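Local coordinates for putative laminarinase (Phanerochaete chrysosporium, PDB 2W39), which probably hydrolyses beta-1,3-glucans such as laminarin, and related mixed-linkage glucans, as a secreted fungal family 16 glycoside hydrolase, at residues 4-10 with 292-298; 30-34 with 67-73. All coordinates share one frame; numbering follows the deposited sequence.

Contact 1: residues 4-10 with 292-298; sequences HLEDNWV and ASVRVYQ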
loop_
_atom_site.group_PDB
_atom_site.type_symbol
_atom_site.label_atom_id
_atom_site.label_comp_id
_atom_site.label_asym_id
_atom_site.label_seq_id
_atom_site.Cartn_x
_atom_site.Cartn_y
_atom_site.Cartn_z
ATOM N N HIS A 4 -1.314 -18.972 -11.995
ATOM C CA HIS A 4 -2.572 -19.584 -11.582
ATOM C C HIS A 4 -2.884 -19.200 -10.154
ATOM O O HIS A 4 -1.988 -18.969 -9.332
ATOM C CB HIS A 4 -2.521 -21.108 -11.754
ATOM C CG HIS A 4 -2.292 -21.502 -13.170
ATOM N ND1 HIS A 4 -1.037 -21.728 -13.693
ATOM C CD2 HIS A 4 -3.156 -21.592 -14.207
ATOM C CE1 HIS A 4 -1.147 -21.998 -14.988
ATOM N NE2 HIS A 4 -2.423 -21.928 -15.320
ATOM N N LEU A 5 -4.166 -19.173 -9.835
ATOM C CA LEU A 5 -4.616 -18.702 -8.536
ATOM C C LEU A 5 -3.976 -19.483 -7.403
ATOM O O LEU A 5 -3.935 -20.724 -7.427
ATOM C CB LEU A 5 -6.135 -18.821 -8.469
ATOM C CG LEU A 5 -6.847 -18.119 -7.335
ATOM C CD1 LEU A 5 -6.619 -16.587 -7.382
ATOM C CD2 LEU A 5 -8.331 -18.468 -7.419
ATOM N N GLU A 6 -3.491 -18.744 -6.412
ATOM C CA GLU A 6 -2.868 -19.284 -5.204
ATOM C C GLU A 6 -3.715 -18.957 -3.967
ATOM O O GLU A 6 -3.845 -19.783 -3.065
ATOM C CB GLU A 6 -1.436 -18.722 -5.084
ATOM C CG GLU A 6 -0.664 -19.078 -3.834
ATOM C CD GLU A 6 -0.397 -20.558 -3.669
ATOM O OE1 GLU A 6 -0.473 -21.329 -4.639
ATOM O OE2 GLU A 6 -0.072 -20.953 -2.531
ATOM N N ASP A 7 -4.251 -17.738 -3.911
ATOM C CA ASP A 7 -5.101 -17.279 -2.812
ATOM C C ASP A 7 -6.158 -16.353 -3.352
ATOM O O ASP A 7 -5.879 -15.497 -4.186
ATOM C CB ASP A 7 -4.283 -16.534 -1.757
ATOM C CG ASP A 7 -3.291 -17.426 -1.060
ATOM O OD1 ASP A 7 -3.718 -18.249 -0.217
ATOM O OD2 ASP A 7 -2.079 -17.321 -1.350
ATOM N N ASN A 8 -7.371 -16.522 -2.855
ATOM C CA ASN A 8 -8.484 -15.701 -3.239
ATOM C C ASN A 8 -9.111 -15.165 -1.969
ATOM O O ASN A 8 -9.821 -15.905 -1.272
ATOM C CB ASN A 8 -9.505 -16.538 -4.020
ATOM C CG ASN A 8 -10.645 -15.701 -4.553
ATOM O OD1 ASN A 8 -10.580 -14.470 -4.553
ATOM N ND2 ASN A 8 -11.713 -16.359 -4.987
ATOM N N TRP A 9 -8.848 -13.897 -1.656
ATOM C CA TRP A 9 -9.326 -13.329 -0.411
ATOM C C TRP A 9 -10.424 -12.309 -0.643
ATOM O O TRP A 9 -10.199 -11.272 -1.273
ATOM C CB TRP A 9 -8.166 -12.701 0.345
ATOM C CG TRP A 9 -7.013 -13.626 0.660
ATOM C CD1 TRP A 9 -7.073 -14.891 1.177
ATOM C CD2 TRP A 9 -5.624 -13.317 0.516
ATOM N NE1 TRP A 9 -5.796 -15.381 1.357
ATOM C CE2 TRP A 9 -4.890 -14.430 0.969
ATOM C CE3 TRP A 9 -4.931 -12.208 0.016
ATOM C CZ2 TRP A 9 -3.496 -14.461 0.963
ATOM C CZ3 TRP A 9 -3.551 -12.231 0.024
ATOM C CH2 TRP A 9 -2.844 -13.357 0.485
ATOM N N VAL A 10 -11.607 -12.626 -0.123
ATOM C CA VAL A 10 -12.770 -11.750 -0.186
ATOM C C VAL A 10 -13.448 -11.752 1.182
ATOM O O VAL A 10 -13.628 -12.814 1.794
ATOM C CB VAL A 10 -13.777 -12.265 -1.253
ATOM C CG1 VAL A 10 -15.066 -11.442 -1.247
ATOM C CG2 VAL A 10 -13.138 -12.257 -2.647
ATOM N N ALA A 292 -12.564 -4.964 -2.316
ATOM C CA ALA A 292 -13.451 -5.979 -2.880
ATOM C C ALA A 292 -12.793 -7.358 -2.900
ATOM O O ALA A 292 -13.469 -8.376 -2.667
ATOM C CB ALA A 292 -13.887 -5.571 -4.301
ATOM N N SER A 293 -11.491 -7.405 -3.196
ATOM C CA SER A 293 -10.761 -8.668 -3.209
ATOM C C SER A 293 -9.275 -8.388 -3.256
ATOM O O SER A 293 -8.828 -7.333 -3.757
ATOM C CB SER A 293 -11.144 -9.535 -4.417
ATOM O OG SER A 293 -10.862 -8.872 -5.632
ATOM N N VAL A 294 -8.510 -9.359 -2.764
ATOM C CA VAL A 294 -7.072 -9.440 -3.030
ATOM C C VAL A 294 -6.823 -10.867 -3.488
ATOM O O VAL A 294 -7.235 -11.808 -2.801
ATOM C CB VAL A 294 -6.201 -9.078 -1.812
ATOM C CG1 VAL A 294 -4.720 -9.285 -2.132
ATOM C CG2 VAL A 294 -6.453 -7.629 -1.375
ATOM N N ARG A 295 -6.200 -11.030 -4.655
ATOM C CA ARG A 295 -5.933 -12.345 -5.210
ATOM C C ARG A 295 -4.455 -12.459 -5.489
ATOM O O ARG A 295 -3.822 -11.522 -5.977
ATOM C CB ARG A 295 -6.736 -12.566 -6.491
ATOM C CG ARG A 295 -8.242 -12.572 -6.201
ATOM C CD ARG A 295 -9.117 -12.939 -7.380
ATOM N NE ARG A 295 -10.528 -12.965 -6.957
ATOM C CZ ARG A 295 -11.449 -12.058 -7.289
ATOM N NH1 ARG A 295 -11.145 -11.042 -8.085
ATOM N NH2 ARG A 295 -12.689 -12.173 -6.827
ATOM N N VAL A 296 -3.911 -13.626 -5.172
ATOM C CA VAL A 296 -2.505 -13.889 -5.425
ATOM C C VAL A 296 -2.411 -15.082 -6.361
ATOM O O VAL A 296 -3.171 -16.045 -6.221
ATOM C CB VAL A 296 -1.733 -14.169 -4.128
ATOM C CG1 VAL A 296 -0.251 -14.399 -4.444
ATOM C CG2 VAL A 296 -1.893 -12.999 -3.147
ATOM N N TYR A 297 -1.472 -14.994 -7.299
ATOM C CA TYR A 297 -1.230 -16.018 -8.303
ATOM C C TYR A 297 0.239 -16.401 -8.241
ATOM O O TYR A 297 1.109 -15.569 -7.989
ATOM C CB TYR A 297 -1.518 -15.466 -9.703
ATOM C CG TYR A 297 -2.949 -15.042 -9.909
ATOM C CD1 TYR A 297 -3.409 -13.817 -9.427
ATOM C CD2 TYR A 297 -3.828 -15.849 -10.621
ATOM C CE1 TYR A 297 -4.727 -13.427 -9.632
ATOM C CE2 TYR A 297 -5.137 -15.464 -10.831
ATOM C CZ TYR A 297 -5.586 -14.251 -10.327
ATOM O OH TYR A 297 -6.892 -13.844 -10.535
ATOM N N GLN A 298 0.523 -17.669 -8.531
ATOM C CA GLN A 298 1.888 -18.186 -8.617
ATOM C C GLN A 298 1.983 -19.191 -9.747
ATOM O O GLN A 298 3.102 -19.501 -10.171
ATOM C CB GLN A 298 2.277 -18.945 -7.359
ATOM C CG GLN A 298 2.531 -18.104 -6.168
ATOM C CD GLN A 298 2.862 -18.921 -4.920
ATOM O OE1 GLN A 298 2.972 -20.160 -4.929
ATOM N NE2 GLN A 298 3.024 -18.229 -3.856
ATOM O OXT GLN A 298 0.943 -19.719 -10.174
HETATM O O HOH W 1 -14.004 -14.455 -5.599
#
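N8 and R295 are turned so that their polar ends meet: CG of N8 lies anti to its backbone N (chi1 -175°), while R295 sends CG anti to its carbonyl carbon and then runs extended to NE. The side chains run alongside each other in one direction, amide and guanidinium planes 50° apart, and R295 NE donates to N8 OD1 at 2.8 Å. This bond is bent, 142° at the hydrogen, and NE sits above the amide's carbonyl plane. A water accepting from N8 ND2 and R295 NH2 completes the bridge. Nearer the chain end, L5 CD1 lies over one face of the Y297 ring, 4.1 Å from its centroid, a CH-pi contact; Y297 OH is hydrogen-bonded to P216 O. The face opposite N8 and R295 carries D7, W9, V294 and V296. V294 CG1 meets W9 CE3 at 3.6 Å, near the indole plane at its edge, and V296 CG2 approaches W9 CZ3; F18 packs edge-to-face on the same indole. At the chain end the E6 carboxylate and Q298 amide are stacked, their planes nearly parallel, with E6 CD 3.6 Å from Q298 OE1; K78 forms salt bridges with E6 and D7, and Y80 OH is hydrogen-bonded to D7 OD2. H4 N donates to OXT of the C-terminal Q298 at 3.0 Å. In the backbone, V296 O accepts from E6 N at 2.7 Å and from D7 N at 3.1 Å, and the register slips by one residue between L5 and D7. Two successive residues facing V296 define a classic beta bulge, set in an antiparallel ladder that joins the N-terminal and C-terminal strands within one sheet of the GH16 beta sandwich.

Contact 2: residues 30-34 with 67-73; sequences RVNYV and PGRNSVR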
loop_
_atom_site.group_PDB
_atom_site.type_symbol
_atom_site.label_atom_id
_atom_site.label_comp_id
_atom_site.label_asym_id
_atom_site.label_seq_id
_atom_site.Cartn_x
_atom_site.Cartn_y
_atom_site.Cartn_z
ATOM N N ARG A 30 1.126 8.667 14.786
ATOM C CA ARG A 30 0.205 8.926 15.886
ATOM C C ARG A 30 -0.936 7.910 15.785
ATOM O O ARG A 30 -2.089 8.244 15.475
ATOM C CB ARG A 30 -0.289 10.365 15.826
ATOM C CG ARG A 30 -1.180 10.784 16.976
ATOM C CD ARG A 30 -0.530 10.581 18.343
ATOM N NE ARG A 30 -1.450 11.010 19.388
ATOM C CZ ARG A 30 -1.421 10.578 20.645
ATOM N NH1 ARG A 30 -0.505 9.706 21.050
ATOM N NH2 ARG A 30 -2.323 11.051 21.496
ATOM N N VAL A 31 -0.578 6.646 16.010
ATOM C CA VAL A 31 -1.456 5.516 15.725
ATOM C C VAL A 31 -1.369 4.516 16.851
ATOM O O VAL A 31 -0.318 4.338 17.471
ATOM C CB VAL A 31 -1.069 4.842 14.367
ATOM C CG1 VAL A 31 0.275 4.090 14.445
ATOM C CG2 VAL A 31 -2.174 3.894 13.895
ATOM N N ASN A 32 -2.486 3.847 17.112
ATOM C CA ASN A 32 -2.527 2.698 18.002
ATOM C C ASN A 32 -3.024 1.513 17.186
ATOM O O ASN A 32 -4.229 1.413 16.905
ATOM C CB ASN A 32 -3.438 2.963 19.198
ATOM C CG ASN A 32 -3.389 1.841 20.203
ATOM O OD1 ASN A 32 -2.324 1.469 20.675
ATOM N ND2 ASN A 32 -4.542 1.284 20.522
ATOM N N TYR A 33 -2.102 0.655 16.766
ATOM C CA TYR A 33 -2.458 -0.505 15.966
ATOM C C TYR A 33 -3.018 -1.589 16.878
ATOM O O TYR A 33 -2.325 -2.093 17.758
ATOM C CB TYR A 33 -1.224 -1.017 15.252
ATOM C CG TYR A 33 -0.851 -0.299 13.977
ATOM C CD1 TYR A 33 -1.815 0.060 13.027
ATOM C CD2 TYR A 33 0.497 -0.052 13.671
ATOM C CE1 TYR A 33 -1.444 0.671 11.818
ATOM C CE2 TYR A 33 0.864 0.546 12.466
ATOM C CZ TYR A 33 -0.107 0.874 11.535
ATOM O OH TYR A 33 0.212 1.428 10.315
ATOM N N VAL A 34 -4.278 -1.941 16.652
ATOM C CA VAL A 34 -4.977 -2.899 17.500
ATOM C C VAL A 34 -4.950 -4.294 16.913
ATOM O O VAL A 34 -4.763 -4.476 15.711
ATOM C CB VAL A 34 -6.421 -2.441 17.793
ATOM C CG1 VAL A 34 -6.404 -1.088 18.516
ATOM C CG2 VAL A 34 -7.262 -2.381 16.524
ATOM N N PRO A 67 -2.401 6.888 23.961
ATOM C CA PRO A 67 -2.029 6.331 22.665
ATOM C C PRO A 67 -2.623 7.078 21.477
ATOM O O PRO A 67 -3.538 7.899 21.613
ATOM C CB PRO A 67 -2.602 4.906 22.717
ATOM C CG PRO A 67 -2.728 4.620 24.156
ATOM C CD PRO A 67 -3.157 5.911 24.761
ATOM N N GLY A 68 -2.092 6.752 20.310
ATOM C CA GLY A 68 -2.550 7.342 19.061
ATOM C C GLY A 68 -3.911 6.866 18.612
ATOM O O GLY A 68 -4.593 6.115 19.311
ATOM N N ARG A 69 -4.307 7.305 17.426
ATOM C CA ARG A 69 -5.638 6.992 16.918
ATOM C C ARG A 69 -5.703 5.518 16.549
ATOM O O ARG A 69 -4.822 5.004 15.854
ATOM C CB ARG A 69 -5.976 7.881 15.716
ATOM C CG ARG A 69 -7.411 7.743 15.218
ATOM C CD ARG A 69 -7.902 8.958 14.437
ATOM N NE ARG A 69 -8.087 10.120 15.320
ATOM C CZ ARG A 69 -9.064 10.260 16.216
ATOM N NH1 ARG A 69 -10.017 9.340 16.359
ATOM N NH2 ARG A 69 -9.072 11.342 16.984
ATOM N N ASN A 70 -6.741 4.822 17.001
ATOM C CA ASN A 70 -6.836 3.401 16.701
ATOM C C ASN A 70 -6.952 3.165 15.201
ATOM O O ASN A 70 -7.696 3.865 14.487
ATOM C CB ASN A 70 -8.044 2.752 17.376
ATOM C CG ASN A 70 -7.897 2.625 18.877
ATOM O OD1 ASN A 70 -6.809 2.716 19.435
ATOM N ND2 ASN A 70 -9.027 2.371 19.545
ATOM N N SER A 71 -6.193 2.178 14.722
ATOM C CA SER A 71 -6.182 1.807 13.317
ATOM C C SER A 71 -5.686 0.369 13.221
ATOM O O SER A 71 -5.460 -0.287 14.251
ATOM C CB SER A 71 -5.284 2.771 12.543
ATOM O OG SER A 71 -5.478 2.599 11.145
ATOM N N VAL A 72 -5.502 -0.099 11.991
ATOM C CA VAL A 72 -5.119 -1.482 11.768
ATOM C C VAL A 72 -4.002 -1.601 10.740
ATOM O O VAL A 72 -3.882 -0.781 9.812
ATOM C CB VAL A 72 -6.328 -2.367 11.370
ATOM C CG1 VAL A 72 -7.393 -2.394 12.481
ATOM C CG2 VAL A 72 -6.936 -1.936 10.044
ATOM N N ARG A 73 -3.223 -2.670 10.900
ATOM C CA ARG A 73 -2.149 -3.074 9.998
ATOM C C ARG A 73 -2.282 -4.590 9.879
ATOM O O ARG A 73 -2.010 -5.315 10.836
ATOM C CB ARG A 73 -0.800 -2.668 10.592
ATOM C CG ARG A 73 0.410 -3.220 9.834
ATOM C CD ARG A 73 1.660 -2.510 10.242
ATOM N NE ARG A 73 2.870 -3.221 9.826
ATOM C CZ ARG A 73 4.048 -2.642 9.594
ATOM N NH1 ARG A 73 4.171 -1.322 9.576
ATOM N NH2 ARG A 73 5.102 -3.393 9.307
HETATM O O HOH W 2 0.231 5.097 20.054
HETATM O O HOH W 3 2.824 1.269 9.780
HETATM O O HOH W 4 -3.231 -3.709 13.546
#
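Y33 receives R73 CB over one ring face, 3.7 Å from the centroid, a CH-pi contact. V31 CG2 lies over the opposite face, and S71 O comes to the ring edge. The N32 and N70 amides run alongside each other: N32 ND2 donates to N70 OD1 at 2.9 Å, 165° at the hydrogen, with the acceptor in the N32 amide plane. N32 CG, anti to the backbone N (chi1 -174°), brings the amide to N70. The backbones pair as parallel strands, 37° between their directions, an exception in the largely antiparallel sheets of this GH16 beta sandwich. N32 straddles N70: its N donates to R69 O at 2.9 Å and its O accepts from S71 N at 3.0 Å. At G68, a side chain would run into V31 N, and R30 spreads its guanidinium over P67 O and G68 CA, positioned by N278 and G66. Further out, a water joins Y33 OH to R73 NH1, and the hydroxyl has a weak hydrogen bond with N250 ND2. E21 and E107 form salt bridges with R73, whose NH2 also donates to O6 of a bound glucose. An alanine at Y33 would remove ring and hydroxyl and is likely to open a gap between V31 and R73, leaving the water without its tyrosine partner. V34 and V72, whose CG2 and CG1 meet at 4.0 Å, also touch A39 of helix 36-41.

Overall arrangement
Contacts 1 and 2 belong to different sheets, with centres 27 Å apart and nearest atoms about 12 Å apart, and share no strand. Each lies away from the chain's centre, at 16 and 17 Å, and each is partly buried; contact 2 has the larger share of buried residues, seven of twelve against five of fourteen. Contact 1 pairs the two chain ends, 282 residues apart, in antiparallel fashion, and its polar groups include a terminal carboxylate. Contact 2 is more local, bridging 33 residues in parallel fashion, and its arginines find their strongest polar partners outside the two paired segments. Only contact 2 touches the bound sugar, through R73.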